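Local coordinates for protein transcriptional regulator containing CBS domains (Streptococcus pneumoniae, PDB 6UOF) that probably regulates transcription in response to a ligand, this piece being its pair of CBS domains, modules that in many proteins sense adenine nucleotides, at residues Phe75-Ser80 against Val98-Ser103. Numbering follows the deposited sequence.
Sequences FLVGLS and VPVVRS
Val77 and Val100 form a single parallel beta bridge on strand 97-101, an outer strand of the antiparallel sheet in the second CBS domain, where the loop leading into helix 83-93 lies against it, as the short first strand does in the beta-alpha-beta unit of CBS domains. Two backbone hydrogen bonds from Val77 straddle Val100: Val77 N donates to Pro99 O (3.1 Å), and Val77 O accepts from Val101 N (2.8 Å), both nearly straight. Val77 O also takes a CA-H...O contact from Val100 CA. One step farther the chains have parted, and a water spans the gap, accepting from Leu79 N and donating to Val101 O.

Apolar side chains close the rest. Val98 CG1, anti to its backbone N (chi1 -176°), lies over one face of the Phe75 ring, 3.9 Å from the centroid, in a CH-pi contact; CG2 of the same valine reaches Phe75 CE2 at 3.5 Å. The Phe75 ring also meets Phe95 edge-to-face. Val77 offers CG1 to Val98 CG1 and CG2 to Val100 CG2 (3.8 Å), on the side covered by Val86 of helix 83-93 and Val5 of helix 5-8. Leu76 CD2 instead rests on Pro99 CB and CG (3.7 Å to CB), and Leu79 CD2 crosses Val100 CG1 at about a right angle.

The Pro99 carbonyl anchors the loop, while Val100 turns its own backbone bonds to strand 107-112. Strand 97-101 is thus gripped from both flanks, with the polar groups of Val77 satisfied inside a largely hydrophobic interface.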
ATOM      1  N   PHE A  75      -2.186  -9.674  -0.123  1.00 17.89           N
ATOM      2  CA  PHE A  75      -2.141  -9.488   1.345  1.00 17.17           C
ATOM      3  C   PHE A  75      -2.781  -8.149   1.686  1.00 16.07           C
ATOM      4  O   PHE A  75      -2.249  -7.104   1.308  1.00 15.62           O
ATOM      5  CB  PHE A  75      -0.708  -9.634   1.857  1.00 17.22           C
ATOM      6  CG  PHE A  75      -0.546  -9.572   3.354  1.00 18.24           C
ATOM      7  CD1 PHE A  75      -1.539 -10.031   4.208  1.00 19.02           C
ATOM      8  CD2 PHE A  75       0.658  -9.169   3.902  1.00 20.09           C
ATOM      9  CE1 PHE A  75      -1.365  -9.991   5.583  1.00 20.17           C
ATOM     10  CE2 PHE A  75       0.835  -9.144   5.277  1.00 20.32           C
ATOM     11  CZ  PHE A  75      -0.174  -9.566   6.108  1.00 20.16           C
ATOM     12  N   LEU A  76      -3.932  -8.234   2.341  1.00 15.87           N
ATOM     13  CA  LEU A  76      -4.716  -7.065   2.801  1.00 16.32           C
ATOM     14  C   LEU A  76      -5.091  -7.310   4.255  1.00 16.08           C
ATOM     15  O   LEU A  76      -5.317  -8.477   4.624  1.00 18.55           O
ATOM     16  CB  LEU A  76      -5.978  -6.924   1.951  1.00 16.80           C
ATOM     17  CG  LEU A  76      -5.748  -6.697   0.462  1.00 17.36           C
ATOM     18  CD1 LEU A  76      -7.043  -6.858  -0.331  1.00 19.08           C
ATOM     19  CD2 LEU A  76      -5.118  -5.342   0.199  1.00 17.84           C
ATOM     20  N   VAL A  77      -5.122  -6.250   5.047  1.00 14.75           N
ATOM     21  CA  VAL A  77      -5.530  -6.398   6.471  1.00 15.01           C
ATOM     22  C   VAL A  77      -6.653  -5.407   6.788  1.00 14.78           C
ATOM     23  O   VAL A  77      -6.914  -4.503   5.980  1.00 14.27           O
ATOM     24  CB  VAL A  77      -4.318  -6.204   7.402  1.00 14.83           C
ATOM     25  CG1 VAL A  77      -3.233  -7.231   7.110  1.00 15.26           C
ATOM     26  CG2 VAL A  77      -3.776  -4.789   7.321  1.00 14.44           C
ATOM     27  N   GLY A  78      -7.290  -5.621   7.937  1.00 14.89           N
ATOM     28  CA  GLY A  78      -8.330  -4.725   8.466  1.00 15.37           C
ATOM     29  C   GLY A  78      -7.900  -4.119   9.788  1.00 15.65           C
ATOM     30  O   GLY A  78      -6.875  -4.562  10.358  1.00 15.66           O
ATOM     31  N   LEU A  79      -8.692  -3.172  10.285  1.00 15.75           N
ATOM     32  CA  LEU A  79      -8.380  -2.491  11.570  1.00 16.24           C
ATOM     33  C   LEU A  79      -8.254  -3.503  12.717  1.00 16.40           C
ATOM     34  O   LEU A  79      -7.411  -3.269  13.606  1.00 16.26           O
ATOM     35  CB  LEU A  79      -9.474  -1.453  11.859  1.00 17.03           C
ATOM     36  CG  LEU A  79      -9.552  -0.288  10.873  1.00 16.83           C
ATOM     37  CD1 LEU A  79     -10.698   0.650  11.216  1.00 17.84           C
ATOM     38  CD2 LEU A  79      -8.250   0.494  10.810  1.00 16.83           C
ATOM     39  N   SER A  80      -9.071  -4.564  12.740  1.00 16.27           N
ATOM     40  CA  SER A  80      -9.052  -5.518  13.883  1.00 17.41           C
ATOM     41  C   SER A  80      -7.972  -6.590  13.723  1.00 17.32           C
ATOM     42  O   SER A  80      -7.822  -7.400  14.651  1.00 18.88           O
ATOM     43  CB  SER A  80     -10.397  -6.168  14.073  1.00 17.82           C
ATOM     44  OG  SER A  80     -10.704  -7.032  12.988  1.00 18.78           O
ATOM     45  N   VAL A  98       1.676  -3.044   3.752  1.00 12.87           N
ATOM     46  CA  VAL A  98       0.463  -3.816   3.525  1.00 12.73           C
ATOM     47  C   VAL A  98      -0.724  -2.860   3.538  1.00 11.98           C
ATOM     48  O   VAL A  98      -0.876  -2.059   4.471  1.00 12.00           O
ATOM     49  CB  VAL A  98       0.264  -4.928   4.566  1.00 13.46           C
ATOM     50  CG1 VAL A  98      -0.954  -5.784   4.236  1.00 14.09           C
ATOM     51  CG2 VAL A  98       1.505  -5.795   4.702  1.00 14.85           C
ATOM     52  N   PRO A  99      -1.597  -2.889   2.507  1.00 11.51           N
ATOM     53  CA  PRO A  99      -2.784  -2.042   2.535  1.00 11.94           C
ATOM     54  C   PRO A  99      -3.798  -2.464   3.603  1.00 11.71           C
ATOM     55  O   PRO A  99      -3.972  -3.642   3.875  1.00 12.47           O
ATOM     56  CB  PRO A  99      -3.395  -2.222   1.144  1.00 12.37           C
ATOM     57  CG  PRO A  99      -2.271  -2.779   0.298  1.00 12.82           C
ATOM     58  CD  PRO A  99      -1.496  -3.662   1.253  1.00 12.03           C
ATOM     59  N   VAL A 100      -4.449  -1.451   4.184  1.00 11.46           N
ATOM     60  CA  VAL A 100      -5.517  -1.648   5.199  1.00 11.79           C
ATOM     61  C   VAL A 100      -6.836  -1.308   4.513  1.00 12.07           C
ATOM     62  O   VAL A 100      -6.928  -0.204   3.960  1.00 11.96           O
ATOM     63  CB  VAL A 100      -5.277  -0.767   6.438  1.00 12.09           C
ATOM     64  CG1 VAL A 100      -6.350  -0.978   7.493  1.00 12.82           C
ATOM     65  CG2 VAL A 100      -3.888  -1.003   7.027  1.00 12.51           C
ATOM     66  N   VAL A 101      -7.812  -2.211   4.604  1.00 12.44           N
ATOM     67  CA  VAL A 101      -9.098  -2.009   3.882  1.00 12.78           C
ATOM     68  C   VAL A 101     -10.285  -2.267   4.803  1.00 13.69           C
ATOM     69  O   VAL A 101     -10.172  -2.990   5.801  1.00 14.12           O
ATOM     70  CB  VAL A 101      -9.187  -2.932   2.647  1.00 13.52           C
ATOM     71  CG1 VAL A 101      -8.108  -2.613   1.632  1.00 14.19           C
ATOM     72  CG2 VAL A 101      -9.196  -4.406   3.013  1.00 13.88           C
ATOM     73  N   ARG A 102     -11.405  -1.676   4.409  1.00 13.85           N
ATOM     74  CA  ARG A 102     -12.711  -2.006   5.020  1.00 14.38           C
ATOM     75  C   ARG A 102     -13.160  -3.382   4.505  1.00 14.69           C
ATOM     76  O   ARG A 102     -12.539  -3.924   3.574  1.00 14.46           O
ATOM     77  CB  ARG A 102     -13.749  -0.958   4.614  1.00 14.94           C
ATOM     78  CG  ARG A 102     -13.409   0.466   5.019  1.00 15.15           C
ATOM     79  CD  ARG A 102     -14.606   1.369   4.734  1.00 15.98           C
ATOM     80  NE  ARG A 102     -14.363   2.755   5.090  1.00 16.91           N
ATOM     81  CZ  ARG A 102     -13.754   3.658   4.325  1.00 17.12           C
ATOM     82  NH1 ARG A 102     -13.295   3.336   3.129  1.00 18.76           N
ATOM     83  NH2 ARG A 102     -13.603   4.897   4.775  1.00 19.51           N
ATOM     84  N   SER A 103     -14.227  -3.925   5.090  1.00 15.46           N
ATOM     85  CA  SER A 103     -14.810  -5.228   4.667  1.00 16.18           C
ATOM     86  C   SER A 103     -15.132  -5.211   3.162  1.00 15.32           C
ATOM     87  O   SER A 103     -14.977  -6.270   2.513  1.00 15.92           O
ATOM     88  CB  SER A 103     -16.020  -5.551   5.515  1.00 17.48           C
ATOM     89  OG  SER A 103     -16.680  -6.743   5.091  1.00 19.24           O
TER
HETATM   90  O   HOH W   1     -11.025  -2.721   8.499  1.00 17.37           O